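Endoglucanase FnCel5A (Fervidobacterium nodosum, PDB 3NCO) is a family 5 glycoside hydrolase that probably cleaves internal beta-1,4-glucosidic bonds of cellulose, as expected of an endoglucanase. Local coordinates at residues A[76-79]-A[80-84]; A[167-170]-A[171-174]; A[206-209]-A[210-214]; A[214-218]-A[219-223]; A[246-249]-A[250-254]. One frame throughout, in Å; residues are numbered along the deposited sequence.

Overall arrangement
All five contacts are local ones on the periphery of an eight-stranded TIM barrel. Contacts 1 and 5 lie at the first and last turns of barrel helices 78-93 and 232-252. The former joins opposite charges along the helix, the latter closes the C-terminal end of its helix by backbone bonds and an indole. Contact 2 turns helix 151-168 toward strand 174-177 and puts its polar group, an arginine on an amide, among buried residues. Contacts 3 and 4 share Gly214 and touch, their centres 9 Å apart, in the long excursion after strand 198-204. Contact 3 is partly buried and built on stacked rings, whereas contact 4 lies at the surface and uses water.

Contact 1: residues A[76-79]-A[80-84]; sequences IDKF and FLDRV
Lys78 and Asp82 form a salt bridge over one turn at the start of helix 78-93, the helix of a beta-alpha-beta unit of the TIM barrel. From a CB that leads away from the next turn, Lys78 sends CG anti to its own backbone N (chi1 173°), which carries the chain obliquely past the carboxylate: CG lies 3.5 Å from Asp82 OD2, and CE, beyond CD, 3.7 Å from that same OD2. A bend at the last torsion (chi4 -60°) swings the ammonium back, and NZ ends 2.7 Å from Asp82 OD2, on its syn lone pair. The backbone ties the same two residues again, Asp82 N donating to Lys78 O at 2.8 Å. Just before, Leu81 N reaches Asp77 O, although the Asp77 side chain, at the N-cap position, makes no capping bond. Phe80 is buried, stacked on His67 and set at about 90° to Trp64, while Arg83 leads away to a salt bridge with Glu35 and a bond to Ile42 O. Leu81 packs on Ala129 and Phe130 of helix 112-130, and its CB meets Ile76 CG2 at 4.1 Å, the two side chains crossing at about a right angle.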
loop_
_atom_site.group_PDB
_atom_site.type_symbol
_atom_site.label_atom_id
_atom_site.label_comp_id
_atom_site.label_asym_id
_atom_site.label_seq_id
_atom_site.Cartn_x
_atom_site.Cartn_y
_atom_site.Cartn_z
ATOM N N ILE A 76 19.047 -11.618 3.650
ATOM C CA ILE A 76 17.751 -12.193 3.374
ATOM C C ILE A 76 17.940 -13.674 2.949
ATOM O O ILE A 76 18.792 -14.000 2.099
ATOM C CB ILE A 76 17.071 -11.425 2.233
ATOM C CG1 ILE A 76 16.902 -9.946 2.623
ATOM C CG2 ILE A 76 15.752 -12.089 1.886
ATOM C CD1 ILE A 76 16.380 -9.075 1.441
ATOM N N ASP A 77 17.121 -14.537 3.546
ATOM C CA ASP A 77 17.059 -15.940 3.124
ATOM C C ASP A 77 16.872 -16.071 1.595
ATOM O O ASP A 77 15.912 -15.534 1.009
ATOM C CB ASP A 77 15.952 -16.695 3.867
ATOM C CG ASP A 77 16.162 -16.706 5.400
ATOM O OD1 ASP A 77 17.337 -16.674 5.902
ATOM O OD2 ASP A 77 15.144 -16.791 6.104
ATOM N N LYS A 78 17.752 -16.851 0.965
ATOM C CA LYS A 78 17.709 -17.010 -0.497
ATOM C C LYS A 78 16.336 -17.496 -1.024
ATOM O O LYS A 78 15.777 -16.968 -2.006
ATOM C CB LYS A 78 18.831 -17.939 -0.978
ATOM C CG LYS A 78 18.699 -18.238 -2.467
ATOM C CD LYS A 78 19.942 -18.946 -3.005
ATOM C CE LYS A 78 19.971 -18.975 -4.566
ATOM N NZ LYS A 78 18.825 -19.678 -5.228
ATOM N N PHE A 79 15.772 -18.477 -0.351
ATOM C CA PHE A 79 14.509 -19.043 -0.782
ATOM C C PHE A 79 13.435 -17.956 -0.811
ATOM O O PHE A 79 12.581 -17.908 -1.714
ATOM C CB PHE A 79 14.068 -20.169 0.162
ATOM C CG PHE A 79 12.684 -20.694 -0.132
ATOM C CD1 PHE A 79 12.507 -21.721 -1.073
ATOM C CD2 PHE A 79 11.556 -20.151 0.509
ATOM C CE1 PHE A 79 11.223 -22.211 -1.372
ATOM C CE2 PHE A 79 10.268 -20.627 0.212
ATOM C CZ PHE A 79 10.102 -21.654 -0.731
ATOM N N PHE A 80 13.454 -17.076 0.187
ATOM C CA PHE A 80 12.412 -16.024 0.267
ATOM C C PHE A 80 12.604 -14.936 -0.798
ATOM O O PHE A 80 11.630 -14.495 -1.443
ATOM C CB PHE A 80 12.387 -15.389 1.654
ATOM C CG PHE A 80 11.209 -14.492 1.832
ATOM C CD1 PHE A 80 9.952 -15.045 1.982
ATOM C CD2 PHE A 80 11.359 -13.120 1.845
ATOM C CE1 PHE A 80 8.847 -14.232 2.146
ATOM C CE2 PHE A 80 10.277 -12.284 2.015
ATOM C CZ PHE A 80 9.002 -12.822 2.141
ATOM N N LEU A 81 13.856 -14.508 -0.992
ATOM C CA LEU A 81 14.128 -13.549 -2.032
ATOM C C LEU A 81 13.710 -14.155 -3.388
ATOM O O LEU A 81 13.076 -13.484 -4.227
ATOM C CB LEU A 81 15.636 -13.221 -2.047
ATOM C CG LEU A 81 16.066 -12.171 -3.101
ATOM C CD1 LEU A 81 15.246 -10.856 -3.009
ATOM C CD2 LEU A 81 17.577 -11.908 -2.966
ATOM N N ASP A 82 14.023 -15.440 -3.590
ATOM C CA ASP A 82 13.660 -16.113 -4.846
ATOM C C ASP A 82 12.144 -16.122 -5.051
ATOM O O ASP A 82 11.658 -15.905 -6.158
ATOM C CB ASP A 82 14.214 -17.527 -4.872
ATOM C CG ASP A 82 15.712 -17.545 -5.089
ATOM O OD1 ASP A 82 16.288 -16.475 -5.406
ATOM O OD2 ASP A 82 16.295 -18.647 -4.973
ATOM N N ARG A 83 11.433 -16.352 -3.966
ATOM C CA ARG A 83 9.966 -16.328 -3.998
ATOM C C ARG A 83 9.436 -14.955 -4.419
ATOM O O ARG A 83 8.531 -14.869 -5.297
ATOM C CB ARG A 83 9.411 -16.658 -2.580
ATOM C CG ARG A 83 7.870 -16.616 -2.424
ATOM C CD ARG A 83 7.139 -17.464 -3.441
ATOM N NE ARG A 83 5.707 -17.278 -3.290
ATOM C CZ ARG A 83 4.806 -17.618 -4.205
ATOM N NH1 ARG A 83 5.191 -18.197 -5.355
ATOM N NH2 ARG A 83 3.499 -17.371 -3.955
ATOM N N VAL A 84 9.929 -13.897 -3.742
ATOM C CA VAL A 84 9.455 -12.546 -4.100
ATOM C C VAL A 84 9.781 -12.229 -5.588
ATOM O O VAL A 84 8.955 -11.649 -6.320
ATOM C CB VAL A 84 9.968 -11.466 -3.094
ATOM C CG1 VAL A 84 9.489 -10.080 -3.479
ATOM C CG2 VAL A 84 9.450 -11.772 -1.706
#

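Contact 2: residues A[167-170]-A[171-174]; sequences KTNP and SRIV
Asn169 OD1 is gripped by two nitrogens of one guanidinium. Arg172 NE donates to Asn169 OD1 at 2.8 Å with a nearly straight N-H, and Arg172 NH2 adds a longer, more bent bond to Asn169 OD1 at 3.2 Å. The grip is side-on, and the oxygen lies in the guanidinium plane, yet the amide itself is turned 65° against that plane. NH2 comes in nearly along the C=O axis, whereas NE is tilted out of the carbonyl plane. A bend in the arginine at chi3 (-60°) folds NE back over the turn toward the amide, and nearer the backbone the Asn169 and Arg172 CB atoms lie 4.0 Å apart. Arg172 NH1 also bonds to Leu137 O and Pro134 O, and NH2 to Tyr133 O, while Asn169 ND2 donates to Ala127 O. A leucine in place of Arg172 would probably leave Asn169 OD1 and the carbonyls of Tyr133, Pro134 and Leu137 without these donors and let the amide turn. This is the bend from helix 151-168 into barrel strand 174-177. Here a buried arginine, bonded to amide and backbone carbonyl oxygens, has its charge spread over several C=O dipoles, which is likely to make burying it less costly.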
loop_
_atom_site.group_PDB
_atom_site.type_symbol
_atom_site.label_atom_id
_atom_site.label_comp_id
_atom_site.label_asym_id
_atom_site.label_seq_id
_atom_site.Cartn_x
_atom_site.Cartn_y
_atom_site.Cartn_z
ATOM N N LYS A 167 21.719 4.051 -4.541
ATOM C CA LYS A 167 23.068 3.641 -4.931
ATOM C C LYS A 167 23.005 2.705 -6.154
ATOM O O LYS A 167 23.836 2.791 -7.055
ATOM C CB LYS A 167 23.799 2.945 -3.769
ATOM C CG LYS A 167 24.323 3.913 -2.729
ATOM C CD LYS A 167 25.105 3.204 -1.654
ATOM C CE LYS A 167 25.560 4.188 -0.594
ATOM N NZ LYS A 167 26.272 3.426 0.482
ATOM N N THR A 168 22.012 1.820 -6.159
ATOM C CA THR A 168 21.837 0.833 -7.216
ATOM C C THR A 168 20.634 1.128 -8.147
ATOM O O THR A 168 20.572 0.612 -9.256
ATOM C CB THR A 168 21.629 -0.581 -6.618
ATOM O OG1 THR A 168 20.599 -0.546 -5.628
ATOM C CG2 THR A 168 22.933 -1.122 -6.000
ATOM N N ASN A 169 19.698 1.957 -7.677
ATOM C CA ASN A 169 18.462 2.293 -8.408
ATOM C C ASN A 169 18.305 3.826 -8.404
ATOM O O ASN A 169 17.544 4.399 -7.591
ATOM C CB ASN A 169 17.235 1.664 -7.721
ATOM C CG ASN A 169 17.222 0.151 -7.794
ATOM O OD1 ASN A 169 16.509 -0.428 -8.600
ATOM N ND2 ASN A 169 18.030 -0.493 -6.957
ATOM N N PRO A 170 19.081 4.513 -9.253
ATOM C CA PRO A 170 19.103 5.977 -9.174
ATOM C C PRO A 170 17.778 6.679 -9.481
ATOM O O PRO A 170 17.561 7.792 -8.983
ATOM C CB PRO A 170 20.167 6.399 -10.195
ATOM C CG PRO A 170 20.543 5.217 -10.916
ATOM C CD PRO A 170 20.007 3.980 -10.266
ATOM N N SER A 171 16.902 6.052 -10.275
ATOM C CA SER A 171 15.673 6.756 -10.705
ATOM C C SER A 171 14.355 6.030 -10.399
ATOM O O SER A 171 13.266 6.570 -10.665
ATOM C CB SER A 171 15.752 7.072 -12.215
ATOM O OG SER A 171 15.830 5.854 -12.968
ATOM N N ARG A 172 14.439 4.793 -9.896
ATOM C CA ARG A 172 13.234 4.006 -9.634
ATOM C C ARG A 172 12.317 4.747 -8.693
ATOM O O ARG A 172 12.765 5.372 -7.712
ATOM C CB ARG A 172 13.556 2.642 -9.021
ATOM C CG ARG A 172 12.328 1.680 -9.074
ATOM C CD ARG A 172 12.696 0.305 -8.506
ATOM N NE ARG A 172 13.798 -0.304 -9.299
ATOM C CZ ARG A 172 13.664 -0.848 -10.520
ATOM N NH1 ARG A 172 12.458 -0.928 -11.103
ATOM N NH2 ARG A 172 14.741 -1.315 -11.132
ATOM N N ILE A 173 11.034 4.669 -8.990
ATOM C CA ILE A 173 10.061 5.271 -8.086
ATOM C C ILE A 173 10.147 4.650 -6.674
ATOM O O ILE A 173 10.117 3.423 -6.527
ATOM C CB ILE A 173 8.664 5.135 -8.632
ATOM C CG1 ILE A 173 8.497 6.012 -9.884
ATOM C CG2 ILE A 173 7.639 5.509 -7.529
ATOM C CD1 ILE A 173 8.475 7.498 -9.627
ATOM N N VAL A 174 10.225 5.491 -5.638
ATOM C CA VAL A 174 10.160 4.999 -4.274
ATOM C C VAL A 174 8.979 5.702 -3.604
ATOM O O VAL A 174 8.873 6.955 -3.653
ATOM C CB VAL A 174 11.476 5.313 -3.514
ATOM C CG1 VAL A 174 11.355 5.023 -1.948
ATOM C CG2 VAL A 174 12.616 4.546 -4.199
#

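Contact 3: residues A[206-209]-A[210-214]; sequences EPFN and FTHQG
Phe208 and His212 stack face to face, their ring centroids 3.9 Å apart and their planes only 11° from parallel. CZ of Phe208 sits over the centre of the imidazole, 3.4 Å above its plane, while His212 CG falls toward the rim of the phenyl. His212 CB adds a CH-pi contact over the same phenyl face, 4.1 Å from the Phe208 centroid. Replacing Phe208 by an alanine would probably bare this side of the imidazole and leave His212 freer to tilt. Pro207 CB touches Phe210 CB, and the buried Phe210 ring leads away from the turn to meet Trp275 and Trp228. Among the hydrogen bonds, O of Pro207, a residue entered through a cis peptide bond, takes both Phe210 N at 2.8 Å and Thr211 N at 2.9 Å, the first from well above the carbonyl plane. His212 N returns to Phe208 O at 2.9 Å. Gln213, its CG placed between backbone N and carbonyl carbon (chi1 65°), brings NE2 to Phe210 O at 2.9 Å, on a lone pair in the carbonyl plane. This is the short helical turn 208-211 after the sixth barrel strand, at the sheet end where TIM-barrel hydrolases generally keep their active sites.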
loop_
_atom_site.group_PDB
_atom_site.type_symbol
_atom_site.label_atom_id
_atom_site.label_comp_id
_atom_site.label_asym_id
_atom_site.label_seq_id
_atom_site.Cartn_x
_atom_site.Cartn_y
_atom_site.Cartn_z
ATOM N N GLU A 206 -11.583 5.978 6.900
ATOM C CA GLU A 206 -12.617 6.736 7.621
ATOM C C GLU A 206 -13.967 6.566 6.982
ATOM O O GLU A 206 -14.054 6.508 5.743
ATOM C CB GLU A 206 -12.265 8.210 7.647
ATOM C CG GLU A 206 -10.856 8.405 8.255
ATOM C CD GLU A 206 -10.743 7.715 9.604
ATOM O OE1 GLU A 206 -11.673 7.801 10.440
ATOM O OE2 GLU A 206 -9.747 7.017 9.856
ATOM N N PRO A 207 -15.029 6.518 7.803
ATOM C CA PRO A 207 -15.097 6.471 9.283
ATOM C C PRO A 207 -14.594 5.114 9.755
ATOM O O PRO A 207 -15.071 4.085 9.246
ATOM C CB PRO A 207 -16.612 6.636 9.577
ATOM C CG PRO A 207 -17.143 7.223 8.321
ATOM C CD PRO A 207 -16.370 6.599 7.213
ATOM N N PHE A 208 -13.611 5.098 10.662
ATOM C CA PHE A 208 -12.989 3.844 11.085
ATOM C C PHE A 208 -14.008 2.922 11.741
ATOM O O PHE A 208 -13.914 1.692 11.577
ATOM C CB PHE A 208 -11.832 4.126 12.043
ATOM C CG PHE A 208 -10.851 3.023 12.152
ATOM C CD1 PHE A 208 -9.815 2.927 11.227
ATOM C CD2 PHE A 208 -10.905 2.100 13.211
ATOM C CE1 PHE A 208 -8.864 1.913 11.310
ATOM C CE2 PHE A 208 -9.912 1.068 13.310
ATOM C CZ PHE A 208 -8.908 0.999 12.352
ATOM N N ASN A 209 -15.010 3.512 12.421
ATOM C CA ASN A 209 -16.037 2.666 13.038
ATOM C C ASN A 209 -16.979 2.064 11.996
ATOM O O ASN A 209 -17.743 1.128 12.304
ATOM C CB ASN A 209 -16.775 3.375 14.202
ATOM C CG ASN A 209 -17.714 4.497 13.734
ATOM O OD1 ASN A 209 -17.724 4.885 12.552
ATOM N ND2 ASN A 209 -18.456 5.067 14.681
ATOM N N PHE A 210 -16.907 2.583 10.758
ATOM C CA PHE A 210 -17.605 1.942 9.650
ATOM C C PHE A 210 -16.737 0.883 8.970
ATOM O O PHE A 210 -17.163 -0.268 8.799
ATOM C CB PHE A 210 -18.126 2.938 8.605
ATOM C CG PHE A 210 -18.646 2.247 7.363
ATOM C CD1 PHE A 210 -19.846 1.523 7.405
ATOM C CD2 PHE A 210 -17.904 2.218 6.195
ATOM C CE1 PHE A 210 -20.293 0.826 6.296
ATOM C CE2 PHE A 210 -18.329 1.514 5.069
ATOM C CZ PHE A 210 -19.528 0.821 5.112
ATOM N N THR A 211 -15.510 1.249 8.571
ATOM C CA THR A 211 -14.728 0.322 7.754
ATOM C C THR A 211 -14.189 -0.840 8.595
ATOM O O THR A 211 -13.838 -1.898 8.043
ATOM C CB THR A 211 -13.515 1.014 7.109
ATOM O OG1 THR A 211 -12.618 1.461 8.151
ATOM C CG2 THR A 211 -13.975 2.191 6.154
ATOM N N HIS A 212 -14.106 -0.650 9.922
ATOM C CA HIS A 212 -13.542 -1.722 10.762
ATOM C C HIS A 212 -14.541 -2.267 11.762
ATOM O O HIS A 212 -14.136 -2.949 12.711
ATOM C CB HIS A 212 -12.252 -1.275 11.480
ATOM C CG HIS A 212 -11.108 -1.092 10.556
ATOM N ND1 HIS A 212 -9.943 -1.839 10.630
ATOM C CD2 HIS A 212 -10.977 -0.281 9.480
ATOM C CE1 HIS A 212 -9.140 -1.482 9.636
ATOM N NE2 HIS A 212 -9.740 -0.539 8.928
ATOM N N GLN A 213 -15.844 -2.033 11.543
ATOM C CA GLN A 213 -16.845 -2.613 12.455
ATOM C C GLN A 213 -16.718 -4.132 12.439
ATOM O O GLN A 213 -16.510 -4.771 11.379
ATOM C CB GLN A 213 -18.250 -2.184 12.075
ATOM C CG GLN A 213 -18.689 -2.700 10.722
ATOM C CD GLN A 213 -19.998 -2.060 10.308
ATOM O OE1 GLN A 213 -21.053 -2.388 10.855
ATOM N NE2 GLN A 213 -19.933 -1.085 9.386
ATOM N N GLY A 214 -16.784 -4.709 13.630
ATOM C CA GLY A 214 -16.720 -6.171 13.749
ATOM C C GLY A 214 -15.350 -6.823 13.561
ATOM O O GLY A 214 -15.218 -8.047 13.757
#

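Contact 4: residues A[214-218]-A[219-223]; sequences GAEWV and SPTLP
Val218 and Leu222 meet through their branches, Val218 CG1 lying 4.2 Å from Leu222 CG. Val218 CG1 is anti to the backbone N (chi1 171°), which aims it along the chain toward the residues that follow the cis peptide bond before Pro220. Thr221 also has a methyl anti to its backbone N, CG2, which faces the Glu216 carboxylate, 3.8 Å from Glu216 OE2, while Thr221 OG1 (chi1 -58°) lies beside the N and is turned toward Glu216 OE1 at 3.4 Å. Glu216 starts out pointing away but bends at chi2 (-71°), and this brings its carboxylate back over Thr221; OE2 also has a long, weak ion pair with Lys266. On the type I turn from Ala215 to Val218, the Ala215 methyl lies over one face of the Trp217 indole, toward its rim, and the indole goes on to meet Tyr264 edge-to-face. The two ends of the loop are closed by Gly214 N, which donates to Leu222 O at 2.9 Å. Beside that bond a water donates to Ala215 O at 2.8 Å and accepts from Leu222 N at 2.9 Å. A second water lies among Glu216 O, Val218 O and Thr221 OG1, and cannot donate to all its neighbours at once. With one direct backbone bond across this surface loop and a water bridging Ala215 O and Leu222 N, solvent probably contributes to holding it together.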
loop_
_atom_site.group_PDB
_atom_site.type_symbol
_atom_site.label_atom_id
_atom_site.label_comp_id
_atom_site.label_asym_id
_atom_site.label_seq_id
_atom_site.Cartn_x
_atom_site.Cartn_y
_atom_site.Cartn_z
ATOM N N GLY A 214 -16.784 -4.709 13.630
ATOM C CA GLY A 214 -16.720 -6.171 13.749
ATOM C C GLY A 214 -15.350 -6.823 13.561
ATOM O O GLY A 214 -15.218 -8.047 13.757
ATOM N N ALA A 215 -14.334 -6.053 13.197
ATOM C CA ALA A 215 -12.975 -6.571 13.025
ATOM C C ALA A 215 -12.423 -6.941 14.414
ATOM O O ALA A 215 -12.213 -6.060 15.276
ATOM C CB ALA A 215 -12.111 -5.555 12.341
ATOM N N GLU A 216 -12.178 -8.229 14.623
ATOM C CA GLU A 216 -11.791 -8.708 15.966
ATOM C C GLU A 216 -10.382 -8.324 16.394
ATOM O O GLU A 216 -10.064 -8.349 17.592
ATOM C CB GLU A 216 -11.966 -10.226 16.049
ATOM C CG GLU A 216 -13.437 -10.669 15.843
ATOM C CD GLU A 216 -14.355 -10.321 17.022
ATOM O OE1 GLU A 216 -13.859 -10.198 18.171
ATOM O OE2 GLU A 216 -15.587 -10.175 16.813
ATOM N N TRP A 217 -9.520 -8.004 15.437
ATOM C CA TRP A 217 -8.168 -7.556 15.764
ATOM C C TRP A 217 -8.073 -6.114 16.313
ATOM O O TRP A 217 -6.988 -5.624 16.636
ATOM C CB TRP A 217 -7.256 -7.711 14.540
ATOM C CG TRP A 217 -7.589 -6.822 13.372
ATOM C CD1 TRP A 217 -7.031 -5.595 13.090
ATOM C CD2 TRP A 217 -8.523 -7.090 12.304
ATOM N NE1 TRP A 217 -7.566 -5.081 11.917
ATOM C CE2 TRP A 217 -8.488 -5.968 11.425
ATOM C CE3 TRP A 217 -9.381 -8.161 12.007
ATOM C CZ2 TRP A 217 -9.274 -5.892 10.254
ATOM C CZ3 TRP A 217 -10.184 -8.078 10.854
ATOM C CH2 TRP A 217 -10.117 -6.944 9.991
ATOM N N VAL A 218 -9.186 -5.401 16.322
ATOM C CA VAL A 218 -9.172 -4.009 16.802
ATOM C C VAL A 218 -9.587 -4.082 18.256
ATOM O O VAL A 218 -10.451 -4.878 18.596
ATOM C CB VAL A 218 -10.170 -3.153 15.987
ATOM C CG1 VAL A 218 -10.356 -1.733 16.601
ATOM C CG2 VAL A 218 -9.691 -3.069 14.557
ATOM N N SER A 219 -8.991 -3.235 19.087
ATOM C CA SER A 219 -9.241 -3.282 20.530
ATOM C C SER A 219 -9.741 -1.901 21.036
ATOM O O SER A 219 -9.004 -0.941 20.983
ATOM C CB SER A 219 -7.941 -3.758 21.234
ATOM O OG SER A 219 -8.168 -3.965 22.614
ATOM N N PRO A 220 -10.988 -1.797 21.514
ATOM C CA PRO A 220 -12.055 -2.780 21.679
ATOM C C PRO A 220 -12.659 -3.147 20.312
ATOM O O PRO A 220 -12.619 -2.355 19.365
ATOM C CB PRO A 220 -13.090 -2.046 22.546
ATOM C CG PRO A 220 -12.887 -0.566 22.177
ATOM C CD PRO A 220 -11.392 -0.455 22.002
ATOM N N THR A 221 -13.174 -4.361 20.191
ATOM C CA THR A 221 -13.919 -4.702 18.976
ATOM C C THR A 221 -15.060 -3.692 18.850
ATOM O O THR A 221 -15.727 -3.360 19.837
ATOM C CB THR A 221 -14.441 -6.133 19.040
ATOM O OG1 THR A 221 -13.321 -7.021 19.210
ATOM C CG2 THR A 221 -15.203 -6.475 17.759
ATOM N N LEU A 222 -15.216 -3.143 17.638
ATOM C CA LEU A 222 -16.221 -2.102 17.381
ATOM C C LEU A 222 -17.551 -2.705 16.974
ATOM O O LEU A 222 -17.577 -3.725 16.234
ATOM C CB LEU A 222 -15.707 -1.157 16.263
ATOM C CG LEU A 222 -14.343 -0.518 16.577
ATOM C CD1 LEU A 222 -13.865 0.409 15.442
ATOM C CD2 LEU A 222 -14.317 0.248 17.919
ATOM N N PRO A 223 -18.668 -2.078 17.447
ATOM C CA PRO A 223 -20.010 -2.564 17.154
ATOM C C PRO A 223 -20.302 -2.702 15.665
ATOM O O PRO A 223 -19.866 -1.851 14.873
ATOM C CB PRO A 223 -20.933 -1.453 17.712
ATOM C CG PRO A 223 -20.103 -0.712 18.703
ATOM C CD PRO A 223 -18.678 -0.874 18.314
HETATM O O HOH W 1 -13.490 -3.609 15.387
HETATM O O HOH W 2 -10.867 -7.058 19.809
#

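Contact 5: residues A[246-249]-A[250-254]; sequences SEWA and KKNNV
The Trp248 indole carries Asn252 on one face: the asparagine amide lies over it with the two planes 32° apart, and Asn252 CB makes a CH-pi contact over the six-membered ring, 4.3 Å from its centroid and almost on the ring normal. Val254 reaches the same ring obliquely, its CG1 3.8 Å from Trp248 CZ3. The indole gets there because Trp248 CG is anti to its backbone N (chi1 -180°), which swings the ring along the helix toward the residues that end it. Helix 232-252 closes with a Schellman motif. Asn253 takes a positive phi (55°), and Val254 N turns back to Ala249 O at 3.0 Å in a nearly straight bond, while Asn253 N makes a weak one to Lys250 O. In the last regular turn, Asn252 N still bonds to Trp248 O at 2.9 Å. Farther round the helix the extended Lys250 lies alongside Ser246, CE 3.7 Å from Ser246 OG, and a water joins them, 2.6 Å from Ser246 OG and 2.7 Å from Lys250 NZ, from which it accepts. Trp248 O and Ala249 O are thus bonded at the helix end by Asn252 N and Val254 N, Trp248 and Val254 both pack on Val200 of strand 198-204, joining that end to the barrel wall, and the lysine ammonium is held at the surface by the water it shares with Ser246 OG.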
loop_
_atom_site.group_PDB
_atom_site.type_symbol
_atom_site.label_atom_id
_atom_site.label_comp_id
_atom_site.label_asym_id
_atom_site.label_seq_id
_atom_site.Cartn_x
_atom_site.Cartn_y
_atom_site.Cartn_z
ATOM N N SER A 246 -4.615 16.800 -0.931
ATOM C CA SER A 246 -4.349 17.401 -2.212
ATOM C C SER A 246 -3.706 18.766 -2.065
ATOM O O SER A 246 -2.712 19.071 -2.728
ATOM C CB SER A 246 -5.673 17.500 -2.997
ATOM O OG SER A 246 -5.499 18.345 -4.110
ATOM N N GLU A 247 -4.237 19.618 -1.184
ATOM C CA GLU A 247 -3.580 20.925 -1.021
ATOM C C GLU A 247 -2.122 20.785 -0.533
ATOM O O GLU A 247 -1.202 21.496 -1.014
ATOM C CB GLU A 247 -4.400 21.818 -0.066
ATOM C CG GLU A 247 -5.819 22.129 -0.597
ATOM C CD GLU A 247 -6.700 22.910 0.400
ATOM O OE1 GLU A 247 -6.375 22.937 1.625
ATOM O OE2 GLU A 247 -7.732 23.489 -0.035
ATOM N N TRP A 248 -1.903 19.879 0.410
ATOM C CA TRP A 248 -0.519 19.614 0.860
ATOM C C TRP A 248 0.389 19.114 -0.268
ATOM O O TRP A 248 1.522 19.592 -0.419
ATOM C CB TRP A 248 -0.524 18.627 2.063
ATOM C CG TRP A 248 0.835 18.318 2.569
ATOM C CD1 TRP A 248 1.509 18.965 3.555
ATOM C CD2 TRP A 248 1.714 17.279 2.097
ATOM N NE1 TRP A 248 2.759 18.407 3.732
ATOM C CE2 TRP A 248 2.912 17.358 2.857
ATOM C CE3 TRP A 248 1.597 16.267 1.110
ATOM C CZ2 TRP A 248 4.005 16.448 2.677
ATOM C CZ3 TRP A 248 2.693 15.383 0.915
ATOM C CH2 TRP A 248 3.868 15.474 1.705
ATOM N N ALA A 249 -0.108 18.134 -1.033
ATOM C CA ALA A 249 0.705 17.574 -2.109
ATOM C C ALA A 249 1.044 18.623 -3.197
ATOM O O ALA A 249 2.162 18.595 -3.771
ATOM C CB ALA A 249 0.018 16.375 -2.687
ATOM N N LYS A 250 0.077 19.479 -3.526
ATOM C CA LYS A 250 0.352 20.513 -4.522
ATOM C C LYS A 250 1.415 21.481 -3.984
ATOM O O LYS A 250 2.294 21.959 -4.726
ATOM C CB LYS A 250 -0.921 21.270 -4.832
ATOM C CG LYS A 250 -1.903 20.489 -5.676
ATOM C CD LYS A 250 -3.115 21.348 -5.547
ATOM C CE LYS A 250 -4.228 20.932 -6.376
ATOM N NZ LYS A 250 -5.220 21.999 -5.975
ATOM N N LYS A 251 1.293 21.833 -2.691
ATOM C CA LYS A 251 2.257 22.762 -2.099
ATOM C C LYS A 251 3.634 22.148 -2.093
ATOM O O LYS A 251 4.638 22.871 -2.243
ATOM C CB LYS A 251 1.830 23.130 -0.678
ATOM C CG LYS A 251 2.764 24.125 -0.011
ATOM C CD LYS A 251 2.364 24.409 1.412
ATOM C CE LYS A 251 3.344 25.433 2.038
ATOM N NZ LYS A 251 3.657 26.539 1.118
ATOM N N ASN A 252 3.689 20.814 -1.918
ATOM C CA ASN A 252 4.969 20.096 -1.787
ATOM C C ASN A 252 5.454 19.408 -3.082
ATOM O O ASN A 252 6.516 18.724 -3.127
ATOM C CB ASN A 252 4.925 19.122 -0.608
ATOM C CG ASN A 252 4.888 19.881 0.713
ATOM O OD1 ASN A 252 3.818 20.133 1.266
ATOM N ND2 ASN A 252 6.034 20.298 1.170
ATOM N N ASN A 253 4.711 19.713 -4.162
ATOM C CA ASN A 253 5.117 19.319 -5.513
ATOM C C ASN A 253 5.361 17.824 -5.603
ATOM O O ASN A 253 6.363 17.392 -6.175
ATOM C CB ASN A 253 6.397 20.079 -5.882
ATOM C CG ASN A 253 6.218 21.579 -5.713
ATOM O OD1 ASN A 253 7.022 22.269 -5.053
ATOM N ND2 ASN A 253 5.148 22.088 -6.312
ATOM N N VAL A 254 4.446 17.040 -5.048
ATOM C CA VAL A 254 4.636 15.565 -5.020
ATOM C C VAL A 254 3.311 14.867 -5.380
ATOM O O VAL A 254 2.238 15.353 -5.024
ATOM C CB VAL A 254 5.186 15.142 -3.637
ATOM C CG1 VAL A 254 4.142 15.352 -2.549
ATOM C CG2 VAL A 254 5.777 13.726 -3.634
HETATM O O HOH W 3 -7.028 20.212 -4.997
#